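Local coordinates for capsule biosynthesis protein CapD proenzyme (Bacillus anthracis, PDB 3G9K) that cleaves the poly-gamma-D-glutamate capsule and transfers its fragments to the amino group of meso-diaminopimelic acid in peptidoglycan, at residues V58-S63 / D139-R144; E165-E168 / T172-Q175. All coordinates share one frame; numbering follows the deposited sequence.

Interaction 1: residues V58-S63 / D139-R144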
loop_
_atom_site.group_PDB
_atom_site.type_symbol
_atom_site.label_atom_id
_atom_site.label_comp_id
_atom_site.label_asym_id
_atom_site.label_seq_id
_atom_site.Cartn_x
_atom_site.Cartn_y
_atom_site.Cartn_z
ATOM N N VAL A 58 -6.069 8.047 -11.400
ATOM C CA VAL A 58 -5.799 9.399 -10.919
ATOM C C VAL A 58 -4.512 9.490 -10.096
ATOM O O VAL A 58 -3.987 10.598 -9.861
ATOM C CB VAL A 58 -7.017 9.965 -10.096
ATOM C CG1 VAL A 58 -8.315 9.913 -10.934
ATOM C CG2 VAL A 58 -7.199 9.191 -8.763
ATOM N N GLU A 59 -4.041 8.355 -9.592
ATOM C CA GLU A 59 -2.803 8.310 -8.839
ATOM C C GLU A 59 -1.834 7.340 -9.532
ATOM O O GLU A 59 -1.225 6.500 -8.904
ATOM C CB GLU A 59 -3.055 7.869 -7.403
ATOM C CG GLU A 59 -1.916 8.255 -6.530
ATOM C CD GLU A 59 -2.021 7.671 -5.134
ATOM O OE1 GLU A 59 -2.363 6.474 -5.011
ATOM O OE2 GLU A 59 -1.756 8.421 -4.174
ATOM N N LEU A 60 -1.746 7.502 -10.844
ATOM C CA LEU A 60 -1.138 6.554 -11.782
ATOM C C LEU A 60 0.341 6.273 -11.593
ATOM O O LEU A 60 0.836 5.192 -11.986
ATOM C CB LEU A 60 -1.415 7.051 -13.204
ATOM C CG LEU A 60 -0.769 8.393 -13.575
ATOM C CD1 LEU A 60 0.456 8.085 -14.515
ATOM C CD2 LEU A 60 -1.736 9.365 -14.231
ATOM N N HIS A 61 1.027 7.199 -10.936
ATOM C CA HIS A 61 2.447 7.015 -10.599
ATOM C C HIS A 61 2.632 5.926 -9.598
ATOM O O HIS A 61 3.679 5.297 -9.577
ATOM C CB HIS A 61 3.083 8.298 -10.050
ATOM C CG HIS A 61 2.308 8.969 -8.958
ATOM N ND1 HIS A 61 1.177 9.725 -9.207
ATOM C CD2 HIS A 61 2.491 8.987 -7.624
ATOM C CE1 HIS A 61 0.715 10.197 -8.065
ATOM N NE2 HIS A 61 1.506 9.782 -7.091
ATOM N N ALA A 62 1.601 5.665 -8.798
ATOM C CA ALA A 62 1.757 4.813 -7.580
ATOM C C ALA A 62 1.198 3.407 -7.651
ATOM O O ALA A 62 1.595 2.538 -6.874
ATOM C CB ALA A 62 1.135 5.538 -6.385
ATOM N N SER A 63 0.231 3.165 -8.513
ATOM C CA SER A 63 -0.359 1.850 -8.651
ATOM C C SER A 63 -1.113 1.829 -9.975
ATOM O O SER A 63 -1.306 2.884 -10.599
ATOM C CB SER A 63 -1.326 1.528 -7.509
ATOM O OG SER A 63 -2.579 2.246 -7.616
ATOM N N ASP A 139 -0.514 18.856 -7.357
ATOM C CA ASP A 139 0.900 19.171 -7.191
ATOM C C ASP A 139 1.792 17.940 -7.089
ATOM O O ASP A 139 2.933 17.971 -7.537
ATOM C CB ASP A 139 1.090 20.074 -5.966
ATOM C CG ASP A 139 0.421 21.437 -6.142
ATOM O OD1 ASP A 139 0.906 22.250 -6.971
ATOM O OD2 ASP A 139 -0.609 21.687 -5.463
ATOM N N SER A 140 1.285 16.861 -6.511
ATOM C CA SER A 140 2.102 15.670 -6.320
ATOM C C SER A 140 2.358 14.873 -7.625
ATOM O O SER A 140 3.430 14.296 -7.817
ATOM C CB SER A 140 1.433 14.765 -5.312
ATOM O OG SER A 140 0.090 14.533 -5.731
ATOM N N LEU A 141 1.366 14.800 -8.490
ATOM C CA LEU A 141 1.565 14.142 -9.783
ATOM C C LEU A 141 2.526 14.978 -10.653
ATOM O O LEU A 141 3.424 14.423 -11.284
ATOM C CB LEU A 141 0.242 13.908 -10.506
ATOM C CG LEU A 141 0.354 13.280 -11.908
ATOM C CD1 LEU A 141 1.116 11.972 -11.878
ATOM C CD2 LEU A 141 -1.009 13.090 -12.552
ATOM N N THR A 142 2.365 16.302 -10.679
ATOM C CA THR A 142 3.351 17.162 -11.361
ATOM C C THR A 142 4.771 16.893 -10.879
ATOM O O THR A 142 5.654 16.591 -11.669
ATOM C CB THR A 142 3.022 18.666 -11.225
ATOM O OG1 THR A 142 1.660 18.885 -11.612
ATOM C CG2 THR A 142 3.931 19.503 -12.121
HETATM N N MSE A 143 4.981 16.940 -9.620
HETATM C CA MSE A 143 6.321 16.736 -9.068
HETATM C C MSE A 143 6.870 15.322 -9.324
HETATM O O MSE A 143 8.059 15.151 -9.587
HETATM C CB MSE A 143 6.340 17.069 -7.577
HETATM C CG MSE A 143 7.650 16.728 -6.898
HETATM SE SE MSE A 143 7.585 14.968 -6.111
HETATM C CE MSE A 143 7.104 15.575 -4.327
ATOM N N ARG A 144 6.041 14.297 -9.167
ATOM C CA ARG A 144 6.413 12.956 -9.549
ATOM C C ARG A 144 6.880 12.843 -10.998
ATOM O O ARG A 144 7.885 12.173 -11.274
ATOM C CB ARG A 144 5.237 12.015 -9.321
ATOM C CG ARG A 144 5.135 11.584 -7.869
ATOM C CD ARG A 144 6.072 10.452 -7.611
ATOM N NE ARG A 144 6.558 10.467 -6.245
ATOM C CZ ARG A 144 7.616 11.148 -5.812
ATOM N NH1 ARG A 144 8.342 11.888 -6.635
ATOM N NH2 ARG A 144 7.952 11.088 -4.530
#
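The imidazole of His61 lies against the first turns of helix 139-152, where Leu141 and Arg144 both meet it from the same side. CapD is a gamma-glutamyltransferase of the Ntn-hydrolase clan, matured from one precursor into two chains, this one the N-terminal, and here the loop that follows helix 44-58 packs on a later helix of the same chain. Arg144 meets the ring through its aliphatic part: CG sits over one face in a CH-pi contact, 4.1 Å from the centroid of the His61 ring and 26° off the normal, while Arg144 CD passes beside His61 CD2 at 3.9 Å. Bends at chi2 and chi3 carry the guanidinium onward, its plane 74° from that of the imidazole, to a cation-pi contact with Phe23 of the other chain. On the opposite face of the ring lies the carbonyl oxygen of Glu59, off toward the rim. Leu141 comes in obliquely, its CD1 3.5 Å from His61 ND1, and this buried nitrogen has no polar partner in the model. The other branch of Leu141 touches Leu60, where CD2 meets CD2 at 4.2 Å as the two side chains cross at about a right angle.

Further out, Leu60 and Leu141 both rest on Leu173, and Phe24 of the other chain packs on His61. The bend of the loop is closed by Ala62 N bonding to Glu59 O at 2.9 Å. Glu59 itself, the first residue to leave the helical conformation, is fixed at both carboxylate oxygens: OE2 bonds to Ser26 OG, and OE1 to Thr2 OG1 of the other chain.

Interaction 2: residues E165-E168 / T172-Q175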
loop_
_atom_site.group_PDB
_atom_site.type_symbol
_atom_site.label_atom_id
_atom_site.label_comp_id
_atom_site.label_asym_id
_atom_site.label_seq_id
_atom_site.Cartn_x
_atom_site.Cartn_y
_atom_site.Cartn_z
ATOM N N GLU A 165 7.148 19.604 -20.862
ATOM C CA GLU A 165 7.245 19.793 -19.418
ATOM C C GLU A 165 6.118 19.042 -18.697
ATOM O O GLU A 165 5.065 18.827 -19.279
ATOM C CB GLU A 165 7.162 21.283 -19.092
ATOM C CG GLU A 165 8.273 22.138 -19.752
ATOM C CD GLU A 165 9.605 21.982 -19.075
ATOM O OE1 GLU A 165 9.690 22.272 -17.868
ATOM O OE2 GLU A 165 10.582 21.556 -19.740
ATOM N N PRO A 166 6.337 18.657 -17.426
ATOM C CA PRO A 166 5.293 17.966 -16.639
ATOM C C PRO A 166 3.977 18.710 -16.631
ATOM O O PRO A 166 3.984 19.914 -16.393
ATOM C CB PRO A 166 5.847 17.961 -15.217
ATOM C CG PRO A 166 7.314 18.180 -15.348
ATOM C CD PRO A 166 7.577 18.858 -16.665
ATOM N N ILE A 167 2.860 18.002 -16.851
ATOM C CA ILE A 167 1.531 18.621 -16.841
ATOM C C ILE A 167 1.355 19.339 -15.507
ATOM O O ILE A 167 1.748 18.825 -14.454
ATOM C CB ILE A 167 0.378 17.594 -17.140
ATOM C CG1 ILE A 167 -0.968 18.313 -17.267
ATOM C CG2 ILE A 167 0.327 16.501 -16.079
ATOM C CD1 ILE A 167 -2.121 17.456 -17.823
ATOM N N GLU A 168 0.817 20.552 -15.569
ATOM C CA GLU A 168 0.817 21.471 -14.413
ATOM C C GLU A 168 -0.374 21.214 -13.512
ATOM O O GLU A 168 -1.442 20.828 -13.970
ATOM C CB GLU A 168 0.818 22.948 -14.877
ATOM C CG GLU A 168 1.996 23.287 -15.760
ATOM C CD GLU A 168 2.104 24.757 -16.099
ATOM O OE1 GLU A 168 1.173 25.322 -16.737
ATOM O OE2 GLU A 168 3.153 25.343 -15.742
ATOM N N THR A 172 -6.332 19.575 -16.634
ATOM C CA THR A 172 -7.097 18.344 -16.809
ATOM C C THR A 172 -6.287 17.329 -17.620
ATOM O O THR A 172 -5.864 17.612 -18.745
ATOM C CB THR A 172 -8.433 18.598 -17.502
ATOM O OG1 THR A 172 -9.232 19.446 -16.677
ATOM C CG2 THR A 172 -9.188 17.289 -17.764
ATOM N N LEU A 173 -6.019 16.177 -17.015
ATOM C CA LEU A 173 -5.371 15.081 -17.735
ATOM C C LEU A 173 -6.404 14.079 -18.196
ATOM O O LEU A 173 -7.103 13.488 -17.359
ATOM C CB LEU A 173 -4.374 14.393 -16.809
ATOM C CG LEU A 173 -3.704 13.123 -17.332
ATOM C CD1 LEU A 173 -2.925 13.389 -18.637
ATOM C CD2 LEU A 173 -2.837 12.566 -16.219
ATOM N N ILE A 174 -6.461 13.890 -19.520
ATOM C CA ILE A 174 -7.344 12.965 -20.217
ATOM C C ILE A 174 -6.480 11.790 -20.721
ATOM O O ILE A 174 -5.380 12.007 -21.238
ATOM C CB ILE A 174 -8.059 13.594 -21.445
ATOM C CG1 ILE A 174 -9.080 14.676 -20.986
ATOM C CG2 ILE A 174 -8.752 12.502 -22.228
ATOM C CD1 ILE A 174 -9.648 15.672 -22.140
ATOM N N GLN A 175 -6.958 10.567 -20.477
ATOM C CA GLN A 175 -6.222 9.311 -20.787
ATOM C C GLN A 175 -7.051 8.361 -21.672
ATOM O O GLN A 175 -7.561 7.315 -21.220
ATOM C CB GLN A 175 -5.766 8.599 -19.480
ATOM C CG GLN A 175 -4.707 9.356 -18.678
ATOM C CD GLN A 175 -4.325 8.685 -17.389
ATOM O OE1 GLN A 175 -3.342 7.948 -17.317
ATOM N NE2 GLN A 175 -5.100 8.951 -16.353
#
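Ile167 reaches across to Leu173 with the end of its longer branch, and the two side chains meet at a slant. Its CG1 stands anti to the backbone N (chi1 -174°), and a nearly straight second torsion, 169°, extends the chain so that the terminal methyl leads. That methyl, CD1, arrives 3.9 Å from Leu173 CB, at the root of the leucine side chain. It is equally near the backbone, with Ile167 CD1 3.9 Å from Thr172 O, while CB of Thr172 points away from the loop. The touch is purely van der Waals, one methyl set against a CB and a carbonyl oxygen. Residues 172-173 form a short strand paired antiparallel with 135-136, and the loop 165-168 folds back beside this two-stranded sheet after only three intervening residues. Backbone hydrogen bonds tie Leu173 to Phe135 and Ile167 to Phe160. Val137 touches both Ile167 and Leu173, and Leu145 of helix 139-152 also packs on Ile167. Beyond the strand, Gln175 occupies the N-cap position of helix 176-188, and its side-chain NE2 is bonded to Val57 O.

How the interactions relate
Interaction 1 closes along the chain before interaction 2 opens, and their centres lie about 11 Å apart on the same side of the chain's centre. Helix 139-152 leads from one to the other, followed by the loop 165-168 and then strand 172-173. They touch directly: Thr142 OG1 and Ile167 O, 2.8 Å apart, make a probable hydrogen bond, and Leu60 CD2 packs on Gln175 OE1 at 3.8 Å. Residues 58-63 and 165-168 thus approach helix 139-152 and strand 172-173 from different directions within the gamma-glutamyltranspeptidase family region. Interaction 1 lies deeper and borders the other chain of the assembly, whereas interaction 2 folds a peripheral loop back onto strand 172-173.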